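PDB 6K11: Lpg2148(MvcA) from Legionella pneumophila subsp. pneumophila str. Philadelphia 1, which probably acts as a deubiquitinase related to ubiquitin deamidases, removing ubiquitin from the host enzyme UBE2N and so regulating its activity during infection. Local coordinates for residues T118-D130 with Q323-P336. Numbering follows the deposited sequence.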
loop_
_atom_site.group_PDB
_atom_site.type_symbol
_atom_site.label_atom_id
_atom_site.label_comp_id
_atom_site.label_asym_id
_atom_site.label_seq_id
_atom_site.Cartn_x
_atom_site.Cartn_y
_atom_site.Cartn_z
ATOM N N THR A 118 -5.124 -28.160 7.531
ATOM C CA THR A 118 -4.236 -27.009 7.446
ATOM C C THR A 118 -5.015 -25.697 7.500
ATOM O O THR A 118 -6.172 -25.615 7.075
ATOM C CB THR A 118 -3.388 -27.075 6.166
ATOM O OG1 THR A 118 -2.306 -26.139 6.258
ATOM C CG2 THR A 118 -4.224 -26.762 4.942
ATOM N N ASN A 119 -4.365 -24.676 8.061
ATOM C CA ASN A 119 -4.867 -23.305 8.082
ATOM C C ASN A 119 -3.832 -22.431 7.397
ATOM O O ASN A 119 -2.673 -22.399 7.823
ATOM C CB ASN A 119 -5.109 -22.811 9.507
ATOM C CG ASN A 119 -6.093 -23.667 10.248
ATOM O OD1 ASN A 119 -7.302 -23.516 10.102
ATOM N ND2 ASN A 119 -5.575 -24.593 11.049
ATOM N N LEU A 120 -4.247 -21.728 6.347
ATOM C CA LEU A 120 -3.329 -21.023 5.461
ATOM C C LEU A 120 -3.597 -19.526 5.491
ATOM O O LEU A 120 -4.753 -19.090 5.472
ATOM C CB LEU A 120 -3.467 -21.525 4.018
ATOM C CG LEU A 120 -3.099 -22.991 3.775
ATOM C CD1 LEU A 120 -3.547 -23.439 2.389
ATOM C CD2 LEU A 120 -1.605 -23.173 3.955
ATOM N N LEU A 121 -2.520 -18.749 5.514
ATOM C CA LEU A 121 -2.576 -17.298 5.376
ATOM C C LEU A 121 -1.781 -16.921 4.136
ATOM O O LEU A 121 -0.608 -17.293 4.007
ATOM C CB LEU A 121 -2.012 -16.590 6.611
ATOM C CG LEU A 121 -1.864 -15.062 6.507
ATOM C CD1 LEU A 121 -3.228 -14.393 6.413
ATOM C CD2 LEU A 121 -1.096 -14.493 7.689
ATOM N N ILE A 122 -2.419 -16.200 3.225
ATOM C CA ILE A 122 -1.777 -15.702 2.016
ATOM C C ILE A 122 -1.753 -14.183 2.092
ATOM O O ILE A 122 -2.773 -13.555 2.402
ATOM C CB ILE A 122 -2.511 -16.167 0.748
ATOM C CG1 ILE A 122 -2.864 -17.654 0.833
ATOM C CG2 ILE A 122 -1.676 -15.838 -0.492
ATOM C CD1 ILE A 122 -3.869 -18.070 -0.224
ATOM N N ARG A 123 -0.598 -13.597 1.832
ATOM C CA ARG A 123 -0.475 -12.150 1.745
ATOM C C ARG A 123 -0.206 -11.788 0.294
ATOM O O ARG A 123 0.660 -12.396 -0.345
ATOM C CB ARG A 123 0.642 -11.619 2.652
ATOM C CG ARG A 123 0.776 -10.103 2.585
ATOM C CD ARG A 123 1.669 -9.507 3.673
ATOM N NE ARG A 123 1.748 -8.043 3.550
ATOM C CZ ARG A 123 1.996 -7.212 4.564
ATOM N NH1 ARG A 123 2.160 -7.683 5.794
ATOM N NH2 ARG A 123 2.038 -5.905 4.357
ATOM N N PHE A 124 -0.957 -10.816 -0.228
ATOM C CA PHE A 124 -0.841 -10.385 -1.614
ATOM C C PHE A 124 -0.337 -8.955 -1.685
ATOM O O PHE A 124 -0.657 -8.126 -0.830
ATOM C CB PHE A 124 -2.174 -10.425 -2.359
ATOM C CG PHE A 124 -2.724 -11.795 -2.559
ATOM C CD1 PHE A 124 -3.516 -12.382 -1.585
ATOM C CD2 PHE A 124 -2.474 -12.489 -3.733
ATOM C CE1 PHE A 124 -4.041 -13.656 -1.771
ATOM C CE2 PHE A 124 -2.995 -13.756 -3.928
ATOM C CZ PHE A 124 -3.784 -14.338 -2.942
ATOM N N GLU A 125 0.405 -8.665 -2.752
ATOM C CA GLU A 125 0.822 -7.306 -3.076
ATOM C C GLU A 125 0.524 -7.047 -4.547
ATOM O O GLU A 125 0.856 -7.869 -5.405
ATOM C CB GLU A 125 2.310 -7.103 -2.773
ATOM C CG GLU A 125 2.795 -5.673 -2.978
ATOM C CD GLU A 125 2.456 -4.752 -1.811
ATOM O OE1 GLU A 125 2.176 -5.261 -0.693
ATOM O OE2 GLU A 125 2.477 -3.508 -2.019
ATOM N N ILE A 126 -0.140 -5.934 -4.833
ATOM C CA ILE A 126 -0.419 -5.515 -6.201
ATOM C C ILE A 126 0.472 -4.325 -6.501
ATOM O O ILE A 126 0.444 -3.331 -5.768
ATOM C CB ILE A 126 -1.896 -5.138 -6.409
ATOM C CG1 ILE A 126 -2.835 -6.177 -5.787
ATOM C CG2 ILE A 126 -2.196 -4.911 -7.898
ATOM C CD1 ILE A 126 -2.974 -7.421 -6.585
ATOM N N ASP A 127 1.253 -4.424 -7.573
ATOM C CA ASP A 127 2.119 -3.350 -8.037
ATOM C C ASP A 127 1.576 -2.778 -9.337
ATOM O O ASP A 127 0.981 -3.497 -10.144
ATOM C CB ASP A 127 3.550 -3.844 -8.292
ATOM C CG ASP A 127 4.244 -4.306 -7.035
ATOM O OD1 ASP A 127 3.922 -3.761 -5.960
ATOM O OD2 ASP A 127 5.104 -5.212 -7.127
ATOM N N ARG A 128 1.800 -1.486 -9.545
ATOM C CA ARG A 128 1.517 -0.874 -10.834
ATOM C C ARG A 128 2.824 -0.430 -11.476
ATOM O O ARG A 128 3.780 -0.070 -10.785
ATOM C CB ARG A 128 0.578 0.318 -10.691
ATOM C CG ARG A 128 1.129 1.428 -9.845
ATOM C CD ARG A 128 0.064 2.477 -9.632
ATOM N NE ARG A 128 0.641 3.777 -9.329
ATOM C CZ ARG A 128 0.904 4.200 -8.103
ATOM N NH1 ARG A 128 0.635 3.420 -7.052
ATOM N NH2 ARG A 128 1.423 5.407 -7.929
ATOM N N GLU A 129 2.858 -0.468 -12.805
ATOM C CA GLU A 129 4.051 -0.094 -13.558
ATOM C C GLU A 129 3.977 1.388 -13.891
ATOM O O GLU A 129 3.060 1.832 -14.593
ATOM C CB GLU A 129 4.181 -0.938 -14.823
ATOM C CG GLU A 129 5.571 -0.901 -15.438
ATOM C CD GLU A 129 5.615 -1.593 -16.784
ATOM O OE1 GLU A 129 4.582 -1.566 -17.488
ATOM O OE2 GLU A 129 6.672 -2.161 -17.141
ATOM N N ASP A 130 4.940 2.151 -13.386
ATOM C CA ASP A 130 4.869 3.610 -13.384
ATOM C C ASP A 130 6.209 4.200 -13.823
ATOM O O ASP A 130 6.904 4.849 -13.034
ATOM C CB ASP A 130 4.478 4.101 -11.987
ATOM C CG ASP A 130 4.205 5.587 -11.936
ATOM O OD1 ASP A 130 3.655 6.124 -12.921
ATOM O OD2 ASP A 130 4.526 6.208 -10.904
ATOM N N GLN A 323 -2.712 1.757 -15.855
ATOM C CA GLN A 323 -1.362 1.230 -15.949
ATOM C C GLN A 323 -1.340 -0.274 -15.708
ATOM O O GLN A 323 -2.172 -0.801 -14.958
ATOM C CB GLN A 323 -0.429 1.906 -14.935
ATOM C CG GLN A 323 -0.381 3.430 -15.035
ATOM C CD GLN A 323 0.464 4.028 -13.925
ATOM O OE1 GLN A 323 0.300 3.685 -12.751
ATOM N NE2 GLN A 323 1.387 4.915 -14.291
ATOM N N PRO A 324 -0.393 -0.986 -16.322
ATOM C CA PRO A 324 -0.252 -2.420 -16.049
ATOM C C PRO A 324 -0.107 -2.690 -14.562
ATOM O O PRO A 324 0.510 -1.913 -13.829
ATOM C CB PRO A 324 1.031 -2.799 -16.805
ATOM C CG PRO A 324 1.145 -1.776 -17.898
ATOM C CD PRO A 324 0.585 -0.507 -17.321
ATOM N N LEU A 325 -0.688 -3.807 -14.125
ATOM C CA LEU A 325 -0.593 -4.275 -12.752
ATOM C C LEU A 325 -0.029 -5.685 -12.748
ATOM O O LEU A 325 -0.145 -6.425 -13.731
ATOM C CB LEU A 325 -1.967 -4.281 -12.051
ATOM C CG LEU A 325 -2.791 -2.993 -12.050
ATOM C CD1 LEU A 325 -4.212 -3.265 -11.512
ATOM C CD2 LEU A 325 -2.097 -1.924 -11.233
ATOM N N ARG A 326 0.572 -6.058 -11.621
ATOM C CA ARG A 326 1.035 -7.418 -11.410
ATOM C C ARG A 326 0.705 -7.830 -9.986
ATOM O O ARG A 326 0.646 -6.995 -9.080
ATOM C CB ARG A 326 2.541 -7.567 -11.664
ATOM C CG ARG A 326 3.408 -6.818 -10.702
ATOM C CD ARG A 326 4.857 -7.235 -10.870
ATOM N NE ARG A 326 5.709 -6.596 -9.879
ATOM C CZ ARG A 326 7.006 -6.368 -10.045
ATOM N NH1 ARG A 326 7.610 -6.741 -11.169
ATOM N NH2 ARG A 326 7.694 -5.776 -9.083
ATOM N N VAL A 327 0.496 -9.129 -9.804
ATOM C CA VAL A 327 0.076 -9.707 -8.534
ATOM C C VAL A 327 1.176 -10.645 -8.060
ATOM O O VAL A 327 1.633 -11.503 -8.823
ATOM C CB VAL A 327 -1.256 -10.466 -8.670
ATOM C CG1 VAL A 327 -1.755 -10.927 -7.308
ATOM C CG2 VAL A 327 -2.307 -9.610 -9.388
ATOM N N LYS A 328 1.593 -10.485 -6.805
ATOM C CA LYS A 328 2.548 -11.386 -6.177
ATOM C C LYS A 328 2.005 -11.780 -4.812
ATOM O O LYS A 328 1.181 -11.071 -4.227
ATOM C CB LYS A 328 3.950 -10.759 -6.044
ATOM C CG LYS A 328 3.974 -9.371 -5.451
ATOM C CD LYS A 328 5.313 -8.631 -5.699
ATOM C CE LYS A 328 5.417 -7.427 -4.759
ATOM N NZ LYS A 328 6.428 -6.407 -5.124
ATOM N N PHE A 329 2.479 -12.920 -4.310
ATOM C CA PHE A 329 1.903 -13.518 -3.117
ATOM C C PHE A 329 2.973 -14.288 -2.359
ATOM O O PHE A 329 4.004 -14.685 -2.909
ATOM C CB PHE A 329 0.747 -14.464 -3.462
ATOM C CG PHE A 329 1.202 -15.726 -4.132
ATOM C CD1 PHE A 329 1.527 -16.853 -3.383
ATOM C CD2 PHE A 329 1.345 -15.779 -5.510
ATOM C CE1 PHE A 329 1.970 -18.014 -3.994
ATOM C CE2 PHE A 329 1.784 -16.941 -6.133
ATOM C CZ PHE A 329 2.104 -18.060 -5.369
ATOM N N LYS A 330 2.692 -14.504 -1.082
ATOM C CA LYS A 330 3.482 -15.380 -0.238
ATOM C C LYS A 330 2.521 -16.040 0.739
ATOM O O LYS A 330 1.480 -15.468 1.088
ATOM C CB LYS A 330 4.587 -14.611 0.483
ATOM C CG LYS A 330 4.081 -13.533 1.413
ATOM C CD LYS A 330 5.218 -13.055 2.300
ATOM C CE LYS A 330 5.446 -11.581 2.213
ATOM N NZ LYS A 330 6.846 -11.203 2.570
ATOM N N ILE A 331 2.853 -17.256 1.160
ATOM C CA ILE A 331 1.893 -18.081 1.876
ATOM C C ILE A 331 2.580 -18.778 3.042
ATOM O O ILE A 331 3.763 -19.119 2.980
ATOM C CB ILE A 331 1.221 -19.086 0.904
ATOM C CG1 ILE A 331 0.155 -19.909 1.622
ATOM C CG2 ILE A 331 2.273 -19.963 0.221
ATOM C CD1 ILE A 331 -0.715 -20.741 0.698
ATOM N N THR A 332 1.825 -18.976 4.123
ATOM C CA THR A 332 2.337 -19.675 5.289
ATOM C C THR A 332 1.192 -20.394 5.982
ATOM O O THR A 332 0.013 -20.067 5.798
ATOM C CB THR A 332 3.034 -18.716 6.266
ATOM O OG1 THR A 332 3.475 -19.450 7.412
ATOM C CG2 THR A 332 2.061 -17.615 6.724
ATOM N N GLU A 333 1.546 -21.399 6.767
ATOM C CA GLU A 333 0.537 -22.011 7.612
ATOM C C GLU A 333 0.395 -21.215 8.901
ATOM O O GLU A 333 1.295 -20.472 9.304
ATOM C CB GLU A 333 0.867 -23.471 7.901
ATOM C CG GLU A 333 1.273 -24.211 6.645
ATOM C CD GLU A 333 1.996 -25.504 6.917
ATOM O OE1 GLU A 333 3.142 -25.666 6.422
ATOM O OE2 GLU A 333 1.399 -26.366 7.589
ATOM N N ILE A 334 -0.764 -21.371 9.530
ATOM C CA ILE A 334 -1.145 -20.661 10.745
ATOM C C ILE A 334 -1.364 -21.699 11.836
ATOM O O ILE A 334 -1.944 -22.760 11.580
ATOM C CB ILE A 334 -2.432 -19.828 10.510
ATOM C CG1 ILE A 334 -2.134 -18.442 9.907
ATOM C CG2 ILE A 334 -3.311 -19.734 11.755
ATOM C CD1 ILE A 334 -0.729 -17.998 9.990
ATOM N N ASN A 335 -0.913 -21.397 13.053
ATOM C CA ASN A 335 -1.283 -22.195 14.216
ATOM C C ASN A 335 -2.493 -21.558 14.888
ATOM O O ASN A 335 -2.344 -20.512 15.535
ATOM C CB ASN A 335 -0.112 -22.290 15.195
ATOM C CG ASN A 335 -0.470 -23.049 16.471
ATOM O OD1 ASN A 335 -1.587 -23.552 16.631
ATOM N ND2 ASN A 335 0.485 -23.145 17.377
ATOM N N PRO A 336 -3.689 -22.145 14.784
ATOM C CA PRO A 336 -4.879 -21.477 15.334
ATOM C C PRO A 336 -4.832 -21.259 16.829
ATOM O O PRO A 336 -5.424 -20.284 17.309
ATOM C CB PRO A 336 -6.025 -22.425 14.952
ATOM C CG PRO A 336 -5.521 -23.192 13.805
ATOM C CD PRO A 336 -4.043 -23.375 14.054
HETATM O O HOH W 1 -2.667 -25.281 10.837
#
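Phe124 meets Phe329 and Val327 at the apolar centre. Its ring comes obliquely, with CD2 3.8 Å from CB of Phe329. Alongside, Ile126 and Val327 point the same way. CG1 of Ile126 sits beside its own backbone N (chi1 -46°), and the chain then turns CD1 to within 3.6 Å of CG2 of Val327. Ile122 and Ile331 also lie side by side, CG1 of Ile122 being 3.8 Å from CD1 of Ile331. Leu106 of helix 104-111 packs on both Phe124 and Phe329.

The backbones pair as antiparallel strands from Leu120-Glu333 to Arg128-Leu325. The opposite face is more polar. There, OD2 of Asp127 takes three donated bonds. Lys328 NZ meets the syn lone pair of Asp127 OD2 at 2.7 Å, in a salt bridge. Arg326 NE donates to the anti lone pair of Asp127 OD2 at 3.1 Å; the longer bond from Arg326 NH2 arrives on the anti side but 31° out of the carboxylate plane. This grip should fix the carboxylate and stabilise its negative charge. Arg326 also makes a cation-pi contact with Trp228. At one end, Gln323 NE2 binds Asp130 OD1 at 2.9 Å. At the other, a water bridges Asn119 ND2 and Ile334 O, while Asn119 OD1 accepts from Gln240 N. This is a regular antiparallel ladder between the middle strand, 120-129, and the adjacent strand 325-333 of a five-stranded antiparallel sheet.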